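PDB 4R8X: uricase from Bacillus fastidiosus, which catalyses the oxidation of urate by molecular oxygen to 5-hydroxyisourate, the first step on the pathway from urate to (S)-allantoin. Local coordinates for residues Val148-Ala151 with Gly156-Val159; Phe41-Lys46 with Gly90-Val95. All coordinates share one frame; numbering follows the deposited sequence.

Both contacts involve the same antiparallel sheet, with centres about 15 Å apart. Contact 1 joins two neighbouring strands, edge to edge, through main-chain hydrogen bonds; it is partly buried, and Thr-157 and Glu-158 reach solvent. Contact 2 is buried and joins strand 40-50 of that sheet to helix 88-102 through apolar and sulfur-aromatic packing. The two meet directly: Val-148 of contact 1 packs on Leu-92 and Gln-93 of contact 2, and Val-159 on Gln-93. Helix 88-102 therefore touches strands at both places. The chemistry follows the position in the fold: main-chain hydrogen bonds backed by valine packing within the sheet, side-chain packing alone between sheet and helix in contact 2.

Contact 1 of 2, residues Val148-Ala151 with Gly156-Val159; sequences VEVA and GTEV
Ala-151 and Glu-158 face each other as the antiparallel hydrogen-bonded pair of a beta hairpin built from strands 143-153 and 156-173. Ala-151 N donates to Glu-158 O at 2.9 Å. The return bond, Glu-158 N to Ala-151 O, has the same length, and both are fairly straight at the hydrogen. The next pair, Val-150 with Val-159, is non-hydrogen-bonded, and there Val-159 CA turns its hydrogen to Glu-149 O, 3.5 Å away.

Val-150 shows how the side chains use the sheet face covered by helix 88-102. Val-150 CB lies 3.9 Å from Glu-158 O. With Val-150 CG1 anti to the backbone N (chi1 178°), that methyl is carried across to the partner strand, where it lies 3.4 Å from Glu-158 O and 3.6 Å from Thr-157 CB. Val-150 CG2, the other branch, meets Val-159 CG2 at 4.2 Å. Beyond the hairpin, Val-150 also packs on Cys-96 and Leu-100 of the helix, which closes over this apolar side.

On the face bearing Ala-151, Glu-149 turns its carboxylate away from the partner strand and forms salt bridges to Arg-110 and Lys-50. Toward the turn, Ala-151 O has a further neighbour beside its bond to Glu-158 N: the CA of Thr-157, at 3.3 Å, which offers a CA-H...O contact.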
loop_
_atom_site.group_PDB
_atom_site.type_symbol
_atom_site.label_atom_id
_atom_site.label_comp_id
_atom_site.label_asym_id
_atom_site.label_seq_id
_atom_site.Cartn_x
_atom_site.Cartn_y
_atom_site.Cartn_z
ATOM N N VAL D 148 -12.397 5.792 22.645
ATOM C CA VAL D 148 -13.015 5.830 23.963
ATOM C C VAL D 148 -13.019 4.436 24.552
ATOM O O VAL D 148 -13.407 3.481 23.895
ATOM C CB VAL D 148 -14.461 6.372 23.917
ATOM C CG1 VAL D 148 -15.051 6.390 25.335
ATOM C CG2 VAL D 148 -14.490 7.769 23.332
ATOM N N GLU D 149 -12.556 4.306 25.795
ATOM C CA GLU D 149 -12.679 3.044 26.499
ATOM C C GLU D 149 -13.429 3.301 27.801
ATOM O O GLU D 149 -13.102 4.227 28.550
ATOM C CB GLU D 149 -11.315 2.394 26.768
ATOM C CG GLU D 149 -11.424 1.014 27.413
ATOM C CD GLU D 149 -10.124 0.223 27.436
ATOM O OE1 GLU D 149 -9.166 0.596 26.743
ATOM O OE2 GLU D 149 -10.061 -0.791 28.146
ATOM N N VAL D 150 -14.458 2.494 28.037
ATOM C CA VAL D 150 -15.275 2.617 29.231
ATOM C C VAL D 150 -15.150 1.328 30.035
ATOM O O VAL D 150 -15.198 0.235 29.472
ATOM C CB VAL D 150 -16.745 2.897 28.867
ATOM C CG1 VAL D 150 -17.609 2.967 30.141
ATOM C CG2 VAL D 150 -16.855 4.207 28.113
ATOM N N ALA D 151 -14.969 1.465 31.351
ATOM C CA ALA D 151 -14.909 0.324 32.256
ATOM C C ALA D 151 -15.999 0.407 33.320
ATOM O O ALA D 151 -16.447 1.489 33.700
ATOM C CB ALA D 151 -13.528 0.232 32.921
ATOM N N GLY D 156 -21.317 2.113 38.691
ATOM C CA GLY D 156 -21.708 2.539 37.360
ATOM C C GLY D 156 -20.607 2.230 36.371
ATOM O O GLY D 156 -20.041 1.139 36.397
ATOM N N THR D 157 -20.303 3.191 35.502
ATOM C CA THR D 157 -19.200 3.061 34.553
ATOM C C THR D 157 -18.371 4.337 34.539
ATOM O O THR D 157 -18.816 5.388 35.003
ATOM C CB THR D 157 -19.685 2.796 33.104
ATOM O OG1 THR D 157 -20.487 3.895 32.651
ATOM C CG2 THR D 157 -20.484 1.506 33.010
ATOM N N GLU D 158 -17.166 4.245 33.990
ATOM C CA GLU D 158 -16.292 5.403 33.857
ATOM C C GLU D 158 -15.467 5.305 32.577
ATOM O O GLU D 158 -15.122 4.209 32.122
ATOM C CB GLU D 158 -15.363 5.544 35.071
ATOM C CG GLU D 158 -14.284 4.462 35.181
ATOM C CD GLU D 158 -13.366 4.656 36.385
ATOM O OE1 GLU D 158 -12.487 3.796 36.610
ATOM O OE2 GLU D 158 -13.527 5.661 37.109
ATOM N N VAL D 159 -15.156 6.462 32.006
ATOM C CA VAL D 159 -14.235 6.533 30.877
ATOM C C VAL D 159 -12.816 6.371 31.392
ATOM O O VAL D 159 -12.374 7.139 32.250
ATOM C CB VAL D 159 -14.365 7.876 30.161
ATOM C CG1 VAL D 159 -13.276 8.026 29.099
ATOM C CG2 VAL D 159 -15.752 7.996 29.553
#

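Contact 2 of 2, residues Phe41-Lys46 with Gly90-Val95; sequences FGMNAK and GFLQYV
Helix-on-sheet packing of the tunnelling fold brings Phe-41 and Met-43 of strand 40-50 against Phe-91 and Leu-92 of helix 88-102. The short segments run in roughly the same direction, 33° apart, and their axes come no closer than 11.4 Å, so side chains alone span the gap.

Met-43 does most of the bridging from the strand. Its CG stands between the backbone N and the carbonyl carbon, and the next bond runs extended to carry SD to the Phe-91 ring; the bend about CG-SD (chi3 72°) then brings CE obliquely against the same ring atoms, CD2 and CE2. Met-43 SD and Met-43 CE each come within 3.7 Å of Phe-91 CD2. Met-43 SD is 4.8 Å from the Phe-91 ring centroid and 71° off the ring normal, an oblique Met-aromatic contact. Next to this contact, Met-43 SD also approaches Leu-92 CD2, at 4.4 Å. With an alanine here, SD and CE would be gone, and CD2 and CE2 of Phe-91 would probably lose their cover from this strand, opening a gap between strand and helix.

Phe-41 adds a lighter touch: its CE2 lies 4.2 Å from Phe-91 CB, which sits at the edge of the Phe-41 ring, near its plane.

The Phe-91 ring is held from several sides. Val-95 CG2, one helical turn on, stands 3.5 Å above one face, offset toward the rim, and Tyr-83 meets the ring edge-to-face. Leu-92 reaches farther over the sheet, to Leu-111 and Ala-113 of strand 108-125 and to Ala-146 and Val-148 of strand 143-153. A helix layered on one face of an antiparallel sheet, here at a shallow angle to strand 40-50 and reaching several strands with apolar side chains, is typical of the tunnelling fold to which uricases belong.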
loop_
_atom_site.group_PDB
_atom_site.type_symbol
_atom_site.label_atom_id
_atom_site.label_comp_id
_atom_site.label_asym_id
_atom_site.label_seq_id
_atom_site.Cartn_x
_atom_site.Cartn_y
_atom_site.Cartn_z
ATOM N N PHE D 41 -21.581 10.678 7.978
ATOM C CA PHE D 41 -20.920 10.521 9.264
ATOM C C PHE D 41 -20.387 9.098 9.241
ATOM O O PHE D 41 -21.065 8.157 9.673
ATOM C CB PHE D 41 -21.964 10.718 10.374
ATOM C CG PHE D 41 -21.415 10.694 11.778
ATOM C CD1 PHE D 41 -20.718 11.776 12.283
ATOM C CD2 PHE D 41 -21.646 9.605 12.605
ATOM C CE1 PHE D 41 -20.244 11.767 13.599
ATOM C CE2 PHE D 41 -21.172 9.583 13.907
ATOM C CZ PHE D 41 -20.463 10.662 14.405
ATOM N N GLY D 42 -19.179 8.943 8.695
ATOM C CA GLY D 42 -18.630 7.624 8.438
ATOM C C GLY D 42 -17.280 7.386 9.074
ATOM O O GLY D 42 -16.489 8.312 9.254
ATOM N N MET D 43 -16.997 6.131 9.385
ATOM C CA MET D 43 -15.746 5.790 10.051
ATOM C C MET D 43 -15.413 4.320 9.868
ATOM O O MET D 43 -16.273 3.509 9.508
ATOM C CB MET D 43 -15.855 6.080 11.551
ATOM C CG MET D 43 -16.770 5.088 12.266
ATOM S SD MET D 43 -17.446 5.650 13.824
ATOM C CE MET D 43 -18.616 6.861 13.207
ATOM N N ASN D 44 -14.154 3.997 10.140
ATOM C CA ASN D 44 -13.683 2.645 10.292
ATOM C C ASN D 44 -13.516 2.443 11.797
ATOM O O ASN D 44 -12.596 3.003 12.394
ATOM C CB ASN D 44 -12.341 2.490 9.568
ATOM C CG ASN D 44 -11.756 1.101 9.706
ATOM O OD1 ASN D 44 -12.122 0.349 10.607
ATOM N ND2 ASN D 44 -10.831 0.751 8.809
ATOM N N ALA D 45 -14.405 1.644 12.391
ATOM C CA ALA D 45 -14.389 1.401 13.829
ATOM C C ALA D 45 -13.756 0.062 14.193
ATOM O O ALA D 45 -13.815 -0.903 13.427
ATOM C CB ALA D 45 -15.803 1.490 14.405
ATOM N N LYS D 46 -13.167 0.010 15.385
ATOM C CA LYS D 46 -12.539 -1.192 15.909
ATOM C C LYS D 46 -12.955 -1.330 17.360
ATOM O O LYS D 46 -12.712 -0.431 18.174
ATOM C CB LYS D 46 -11.016 -1.084 15.808
ATOM C CG LYS D 46 -10.270 -2.335 16.233
ATOM C CD LYS D 46 -8.765 -2.142 16.091
ATOM C CE LYS D 46 -8.007 -3.414 16.430
ATOM N NZ LYS D 46 -6.643 -3.378 15.823
ATOM N N GLY D 90 -18.506 11.288 20.936
ATOM C CA GLY D 90 -19.846 11.043 21.439
ATOM C C GLY D 90 -20.346 9.688 21.003
ATOM O O GLY D 90 -20.835 8.910 21.817
ATOM N N PHE D 91 -20.200 9.381 19.715
ATOM C CA PHE D 91 -20.656 8.094 19.224
ATOM C C PHE D 91 -19.923 6.923 19.880
ATOM O O PHE D 91 -20.551 5.954 20.286
ATOM C CB PHE D 91 -20.508 8.011 17.709
ATOM C CG PHE D 91 -20.926 6.686 17.142
ATOM C CD1 PHE D 91 -22.233 6.241 17.289
ATOM C CD2 PHE D 91 -20.011 5.873 16.484
ATOM C CE1 PHE D 91 -22.627 5.013 16.782
ATOM C CE2 PHE D 91 -20.392 4.651 15.968
ATOM C CZ PHE D 91 -21.705 4.213 16.110
ATOM N N LEU D 92 -18.599 7.016 20.000
ATOM C CA LEU D 92 -17.827 5.928 20.581
ATOM C C LEU D 92 -18.204 5.680 22.045
ATOM O O LEU D 92 -18.344 4.530 22.465
ATOM C CB LEU D 92 -16.320 6.189 20.442
ATOM C CG LEU D 92 -15.778 6.291 19.013
ATOM C CD1 LEU D 92 -14.261 6.267 19.071
ATOM C CD2 LEU D 92 -16.316 5.185 18.089
ATOM N N GLN D 93 -18.377 6.747 22.815
ATOM C CA GLN D 93 -18.765 6.544 24.208
ATOM C C GLN D 93 -20.161 5.931 24.317
ATOM O O GLN D 93 -20.386 5.048 25.139
ATOM C CB GLN D 93 -18.697 7.833 25.019
ATOM C CG GLN D 93 -18.973 7.584 26.487
ATOM C CD GLN D 93 -18.688 8.784 27.345
ATOM O OE1 GLN D 93 -17.984 9.705 26.937
ATOM N NE2 GLN D 93 -19.237 8.785 28.549
ATOM N N TYR D 94 -21.077 6.404 23.474
ATOM C CA TYR D 94 -22.430 5.870 23.375
ATOM C C TYR D 94 -22.409 4.359 23.145
ATOM O O TYR D 94 -23.105 3.599 23.825
ATOM C CB TYR D 94 -23.163 6.607 22.248
ATOM C CG TYR D 94 -24.522 6.083 21.824
ATOM C CD1 TYR D 94 -25.622 6.141 22.676
ATOM C CD2 TYR D 94 -24.723 5.611 20.528
ATOM C CE1 TYR D 94 -26.866 5.698 22.255
ATOM C CE2 TYR D 94 -25.955 5.167 20.108
ATOM C CZ TYR D 94 -27.024 5.211 20.969
ATOM O OH TYR D 94 -28.254 4.773 20.540
ATOM N N VAL D 95 -21.598 3.916 22.192
ATOM C CA VAL D 95 -21.485 2.491 21.874
ATOM C C VAL D 95 -20.855 1.665 22.996
ATOM O O VAL D 95 -21.355 0.590 23.322
ATOM C CB VAL D 95 -20.732 2.275 20.543
ATOM C CG1 VAL D 95 -20.429 0.793 20.307
ATOM C CG2 VAL D 95 -21.539 2.845 19.377
#